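Local coordinates for putative oxidoreductase with NAD(P)-binding Rossmann-fold domain (Clostridium difficile, PDB 3UUW), which is a putative oxidoreductase of the Gfo/Idh/MocA type that probably uses a dinucleotide cofactor, NAD or NADP, to oxidise or reduce a substrate not yet identified, at residues A[17-20]-A[21-25]; A[55-59]-A[60-64]; A[292-295]-A[296-300]. All coordinates share one frame; numbering follows the deposited sequence.

How the contacts relate
All three contacts are local, each within one continuous stretch: contact 1 along a helix, contacts 2 and 3 where a loop runs into one. They follow one another in series, and none nests in or crosses another. Contact 1 lies in helix 16-26, the first helix of the Rossmann-type fold, between strands 8-12 and 33-38. Contact 2 comes after helix 42-52, where a short loop turns into helix 60-64 at the rim of the same fold. Its centre is about 19 Å from that of contact 1. Contact 3 starts helix 295-305 near the C terminus. This helix packs on helix 103-116 and helix 160-179, on the opposite side of the chain's centre from contact 1.

Contact 1. Residues A[17-20]-A[21-25]; sequences IAQK and AYLPI
Ile17 lays its CG2 methyl beside the ring of Tyr22, with CG2 4.0 Å from CE2. The two side chains run alongside each other and point the same way. CG2 stands anti to the Ile17 backbone N (chi1 of CG1 -61°), and this turns the methyl to the tyrosine. The ring edge lies near Ile17 O and Ala18 CA. Beyond the segments, Tyr22 OH is bonded to Tyr94 OH and Asp96 OD1, while its ring stacks with His73 and meets Phe269 edge-to-face. The tyrosine is therefore held at its hydroxyl as well as along its ring.

Gln19 and Leu23 form a second side-by-side pair one turn apart. Leu23 CD1 lies 4.1 Å from Gln19 CG and so touches the aliphatic part of the glutamine. The amide end turns elsewhere, and NE2 bonds to Leu14 O. Lys20 reaches Trp260 of the second subunit in a cation-pi contact.

The backbone widens here. Ala21 N donates to Ile17 O in an ordinary helical bond of 2.9 Å. Ala18 O takes two donors. Leu23 N comes in at 2.8 Å from Ala18 O, nearly straight at 172°. Tyr22 N is the longer partner, 3.3 Å from Ala18 O and above the carbonyl plane. The bond from five residues on marks a pi-type turn. Pro24 has no N-H to give, and its CD instead packs 3.3 Å from Gln19 O, where the helix kinks.

Ala18 packs on Met11 of strand 8-12 and fits the last position of a GxGxxA pattern. The arrangement is consistent with the first beta-alpha-beta unit of a dinucleotide-binding Rossmann fold, with helix 16-26 following the glycine-rich turn.

Contact 2. Residues A[55-59]-A[60-64]; sequences MPFDS and IESLA
Phe57 has chi1 -82° and Leu63 has chi1 176°, and together these torsions set the leucine branch over the aromatic ring. The two side chains cross at about a right angle. Leu63 CD1 makes a CH-pi contact, 3.8 Å from the Phe57 ring centroid and 17° off the ring normal. It is displaced toward the rim, with Phe57 CD1 as its closest ring atom. On the same face, Phe57 CD2 comes 3.5 Å from Leu63 CA, so the ring also rests on the helix backbone. Ser62 OG lies at the ring edge, in its plane.

Ser59 is the N-cap of helix 60-64. This short helix belongs to the Rossmann-type domain. Ser59 OG sits 3.0 Å from Ser62 N. The two serine hydroxyls bond to each other, with Ser59 OG 3.0 Å from Ser62 OG, and either may be the donor. A water takes the N-H of Asp58 and also bonds to Ser62 OG, tying the loop to the first turn. In the backbone, Leu63 N donates to Ser59 O at 3.2 Å.

Ile60 and Leu63 both touch Ile12 of strand 8-12, and Ile60 also meets Ile82 and Leu86 of helix 79-88. The loop before the helix is pinned by backbone hydrogen bonds of Met55 and Phe57 with Ala37.

Contact 3. Residues A[292-295]-A[296-300]; sequences ECIK and AQRLL
Ile294 and Arg298 cross at a slant, one helical turn apart. The crossing lies at the N-terminal end of helix 295-305, where Ile294 is the N-cap residue. Ile294 CD1 comes 3.5 Å from Arg298 NH2, so a methyl end meets the guanidinium, neither over its face nor at its edge. Arg298 starts out extended, with CG anti to the backbone N (chi1 -170°), and then bends at chi3 -63°. This bend brings NH2 to the CD1 end of the isoleucine. Its charge is met by partners beyond the segments, for NH2 forms salt bridges with Glu107 of helix 103-116 and with Glu291. Ile294 also packs on Ile110 and Glu107, so both side chains lie against that helix.

Gln297 is turned differently. Its chain is extended, and its amide has a partner for each end. NE2 donates to Ala100 O. OE1 takes a hydrogen from a water that also donates to Cys293 O, so the side chain is linked back to the loop. Lys295 lies on another side of the turn. Its extended chain reaches back to Glu292. Lys295 NZ forms a salt bridge with Glu292 OE2 at 3.1 Å, on the syn side and somewhat out of the carboxylate plane. The other oxygen, Glu292 OE1, pairs with Arg127.

In the backbone, Arg298 N donates to Ile294 O at 2.9 Å, and Leu299 N to Lys295 O at 3.2 Å. Two N-H groups of the first turn are satisfied by water. One water accepts from Gln297 N and donates to Cys293 O. Another accepts from Ala296 N at 3.0 Å and donates to Glu292 O at 2.8 Å.

Contact 1. Residues A[17-20]-A[21-25]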
# COMPACT_ATOMS: atom_id res chain seq x y z
N ILE A 17 24.05 20.25 -5.33
CA ILE A 17 23.65 19.98 -3.95
C ILE A 17 23.30 21.27 -3.20
O ILE A 17 22.28 21.36 -2.51
CB ILE A 17 24.74 19.17 -3.22
CG1 ILE A 17 24.94 17.81 -3.92
CG2 ILE A 17 24.38 18.98 -1.80
CD1 ILE A 17 23.67 16.98 -4.05
N ALA A 18 24.12 22.30 -3.34
CA ALA A 18 23.79 23.57 -2.71
C ALA A 18 22.44 24.09 -3.22
O ALA A 18 21.60 24.54 -2.44
CB ALA A 18 24.88 24.63 -2.98
N GLN A 19 22.25 24.00 -4.54
CA GLN A 19 21.04 24.51 -5.18
C GLN A 19 19.77 23.78 -4.78
O GLN A 19 18.71 24.40 -4.71
CB GLN A 19 21.20 24.52 -6.70
CG GLN A 19 22.16 25.61 -7.16
CD GLN A 19 22.26 25.68 -8.65
OE1 GLN A 19 21.25 25.84 -9.34
NE2 GLN A 19 23.45 25.51 -9.16
N LYS A 20 19.84 22.47 -4.54
CA LYS A 20 18.61 21.73 -4.23
C LYS A 20 18.38 21.42 -2.75
O LYS A 20 17.22 21.29 -2.35
CB LYS A 20 18.55 20.41 -5.03
CG LYS A 20 19.44 19.31 -4.52
CD LYS A 20 19.30 18.08 -5.40
CE LYS A 20 20.17 16.95 -4.91
NZ LYS A 20 20.02 15.75 -5.76
N ALA A 21 19.46 21.32 -1.96
CA ALA A 21 19.38 20.87 -0.54
C ALA A 21 19.62 21.93 0.51
O ALA A 21 19.26 21.72 1.70
CB ALA A 21 20.37 19.72 -0.30
N TYR A 22 20.26 23.05 0.12
CA TYR A 22 20.62 24.11 1.07
C TYR A 22 20.07 25.49 0.77
O TYR A 22 19.42 26.08 1.65
CB TYR A 22 22.13 24.15 1.28
CG TYR A 22 22.62 22.89 1.93
CD1 TYR A 22 22.50 22.71 3.30
CD2 TYR A 22 23.11 21.83 1.17
CE1 TYR A 22 22.94 21.53 3.91
CE2 TYR A 22 23.54 20.65 1.76
CZ TYR A 22 23.44 20.50 3.13
OH TYR A 22 23.87 19.33 3.74
N LEU A 23 20.31 25.99 -0.45
CA LEU A 23 19.82 27.32 -0.84
C LEU A 23 18.32 27.47 -0.58
O LEU A 23 17.90 28.51 -0.03
CB LEU A 23 20.20 27.65 -2.29
CG LEU A 23 21.66 28.11 -2.45
CD1 LEU A 23 22.13 28.08 -3.89
CD2 LEU A 23 21.85 29.52 -1.82
N PRO A 24 17.51 26.44 -0.91
CA PRO A 24 16.07 26.66 -0.69
C PRO A 24 15.68 26.95 0.75
O PRO A 24 14.66 27.60 0.99
CB PRO A 24 15.43 25.37 -1.20
CG PRO A 24 16.39 24.90 -2.28
CD PRO A 24 17.74 25.17 -1.66
N ILE A 25 16.46 26.47 1.71
CA ILE A 25 16.15 26.77 3.11
C ILE A 25 16.90 28.00 3.64
O ILE A 25 16.31 28.86 4.34
CB ILE A 25 16.33 25.54 4.02
CG1 ILE A 25 17.66 24.87 3.78
CG2 ILE A 25 15.20 24.57 3.78
CD1 ILE A 25 17.81 23.46 4.40

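Contact 2. Residues A[55-59]-A[60-64]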
# COMPACT_ATOMS: atom_id res chain seq x y z
N MET A 55 24.87 38.85 -2.14
CA MET A 55 26.08 39.51 -2.63
C MET A 55 27.09 38.46 -3.10
O MET A 55 27.44 37.57 -2.34
CB MET A 55 26.70 40.34 -1.50
CG MET A 55 27.98 41.07 -1.87
SD MET A 55 27.76 42.31 -3.15
CE MET A 55 26.63 43.43 -2.32
N PRO A 56 27.54 38.55 -4.36
CA PRO A 56 28.59 37.63 -4.82
C PRO A 56 29.96 38.09 -4.34
O PRO A 56 30.26 39.30 -4.35
CB PRO A 56 28.50 37.71 -6.33
CG PRO A 56 27.96 39.06 -6.62
CD PRO A 56 27.08 39.44 -5.44
N PHE A 57 30.80 37.14 -3.94
CA PHE A 57 32.18 37.43 -3.53
C PHE A 57 33.16 36.80 -4.53
O PHE A 57 32.86 35.79 -5.17
CB PHE A 57 32.44 36.93 -2.10
CG PHE A 57 31.96 37.88 -1.02
CD1 PHE A 57 30.61 38.06 -0.79
CD2 PHE A 57 32.86 38.60 -0.26
CE1 PHE A 57 30.16 38.94 0.19
CE2 PHE A 57 32.43 39.49 0.73
CZ PHE A 57 31.08 39.66 0.95
N ASP A 58 34.33 37.39 -4.65
CA ASP A 58 35.29 36.94 -5.66
C ASP A 58 36.27 35.88 -5.18
O ASP A 58 37.04 35.36 -5.97
CB ASP A 58 36.03 38.13 -6.28
CG ASP A 58 36.82 38.92 -5.27
OD1 ASP A 58 37.16 38.38 -4.20
OD2 ASP A 58 37.11 40.11 -5.57
N SER A 59 36.25 35.57 -3.88
CA SER A 59 37.14 34.54 -3.34
C SER A 59 36.65 33.99 -2.01
O SER A 59 35.86 34.62 -1.32
CB SER A 59 38.56 35.08 -3.15
OG SER A 59 38.60 36.03 -2.09
N ILE A 60 37.16 32.81 -1.68
CA ILE A 60 36.91 32.17 -0.40
C ILE A 60 37.35 33.08 0.73
O ILE A 60 36.64 33.25 1.71
CB ILE A 60 37.70 30.84 -0.28
CG1 ILE A 60 37.10 29.79 -1.20
CG2 ILE A 60 37.71 30.33 1.18
CD1 ILE A 60 38.07 28.65 -1.55
N GLU A 61 38.53 33.67 0.58
CA GLU A 61 39.08 34.50 1.64
C GLU A 61 38.29 35.78 1.89
O GLU A 61 38.00 36.09 3.03
CB GLU A 61 40.55 34.83 1.38
CG GLU A 61 41.47 33.62 1.42
CD GLU A 61 41.50 32.79 0.13
OE1 GLU A 61 40.87 33.18 -0.88
OE2 GLU A 61 42.19 31.74 0.15
N SER A 62 37.91 36.49 0.84
CA SER A 62 37.16 37.73 1.01
C SER A 62 35.80 37.49 1.66
O SER A 62 35.33 38.30 2.45
CB SER A 62 36.98 38.48 -0.31
OG SER A 62 36.26 37.72 -1.25
N LEU A 63 35.17 36.37 1.33
CA LEU A 63 33.88 36.06 1.93
C LEU A 63 34.05 35.69 3.40
O LEU A 63 33.34 36.20 4.27
CB LEU A 63 33.18 34.92 1.18
CG LEU A 63 31.85 34.42 1.75
CD1 LEU A 63 30.78 35.55 1.84
CD2 LEU A 63 31.35 33.25 0.91
N ALA A 64 35.01 34.81 3.68
CA ALA A 64 35.23 34.31 5.03
C ALA A 64 35.52 35.43 6.02
O ALA A 64 35.10 35.37 7.16
CB ALA A 64 36.36 33.29 5.05
O HOH W 1 34.83 39.83 -3.05

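Contact 3. Residues A[292-295]-A[296-300]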
# COMPACT_ATOMS: atom_id res chain seq x y z
N GLU A 292 32.48 11.71 15.76
CA GLU A 292 31.19 11.53 15.08
C GLU A 292 31.26 11.95 13.61
O GLU A 292 30.55 11.40 12.77
CB GLU A 292 30.07 12.30 15.80
CG GLU A 292 29.73 11.72 17.16
CD GLU A 292 29.17 10.30 17.05
OE1 GLU A 292 28.44 10.03 16.09
OE2 GLU A 292 29.47 9.46 17.93
N CYS A 293 32.13 12.90 13.28
CA CYS A 293 32.28 13.38 11.91
C CYS A 293 32.94 12.36 10.98
O CYS A 293 32.79 12.45 9.77
CB CYS A 293 33.16 14.66 11.85
SG CYS A 293 32.39 16.12 12.58
N ILE A 294 33.69 11.41 11.56
CA ILE A 294 34.56 10.54 10.77
C ILE A 294 34.44 9.06 11.10
O ILE A 294 35.09 8.26 10.47
CB ILE A 294 36.06 10.97 10.95
CG1 ILE A 294 36.44 11.09 12.43
CG2 ILE A 294 36.28 12.29 10.25
CD1 ILE A 294 37.96 11.38 12.67
N LYS A 295 33.57 8.69 12.05
CA LYS A 295 33.53 7.28 12.45
C LYS A 295 33.01 6.36 11.35
O LYS A 295 33.52 5.26 11.19
CB LYS A 295 32.80 7.07 13.76
CG LYS A 295 31.38 7.35 13.81
CD LYS A 295 30.91 6.83 15.21
CE LYS A 295 29.46 6.97 15.44
NZ LYS A 295 29.17 6.57 16.86
N ALA A 296 31.99 6.80 10.60
CA ALA A 296 31.49 6.01 9.48
C ALA A 296 32.60 5.90 8.40
O ALA A 296 32.86 4.82 7.83
CB ALA A 296 30.22 6.62 8.89
N GLN A 297 33.28 7.02 8.14
CA GLN A 297 34.34 7.02 7.14
C GLN A 297 35.50 6.09 7.52
O GLN A 297 36.06 5.41 6.67
CB GLN A 297 34.85 8.43 6.92
CG GLN A 297 35.75 8.56 5.70
CD GLN A 297 36.21 9.99 5.49
OE1 GLN A 297 35.87 10.88 6.28
NE2 GLN A 297 37.01 10.20 4.45
N ARG A 298 35.82 6.06 8.81
CA ARG A 298 36.86 5.20 9.34
C ARG A 298 36.50 3.74 9.07
O ARG A 298 37.35 2.96 8.63
CB ARG A 298 37.04 5.46 10.84
CG ARG A 298 38.23 4.80 11.43
CD ARG A 298 38.23 4.95 12.97
NE ARG A 298 38.32 6.34 13.39
CZ ARG A 298 39.42 7.10 13.33
NH1 ARG A 298 40.57 6.61 12.85
NH2 ARG A 298 39.38 8.35 13.76
N LEU A 299 35.24 3.37 9.27
CA LEU A 299 34.83 2.02 9.03
C LEU A 299 34.94 1.70 7.55
O LEU A 299 35.41 0.63 7.17
CB LEU A 299 33.40 1.80 9.54
CG LEU A 299 32.80 0.41 9.41
CD1 LEU A 299 33.78 -0.63 9.92
CD2 LEU A 299 31.49 0.36 10.19
N LEU A 300 34.55 2.65 6.71
CA LEU A 300 34.66 2.46 5.25
C LEU A 300 36.10 2.34 4.75
O LEU A 300 36.37 1.56 3.83
CB LEU A 300 33.93 3.58 4.50
CG LEU A 300 32.41 3.54 4.66
CD1 LEU A 300 31.77 4.77 4.03
CD2 LEU A 300 31.85 2.26 4.05
O HOH W 2 30.36 9.31 10.94
O HOH W 3 33.43 12.04 7.16
O HOH W 4 32.14 9.57 8.83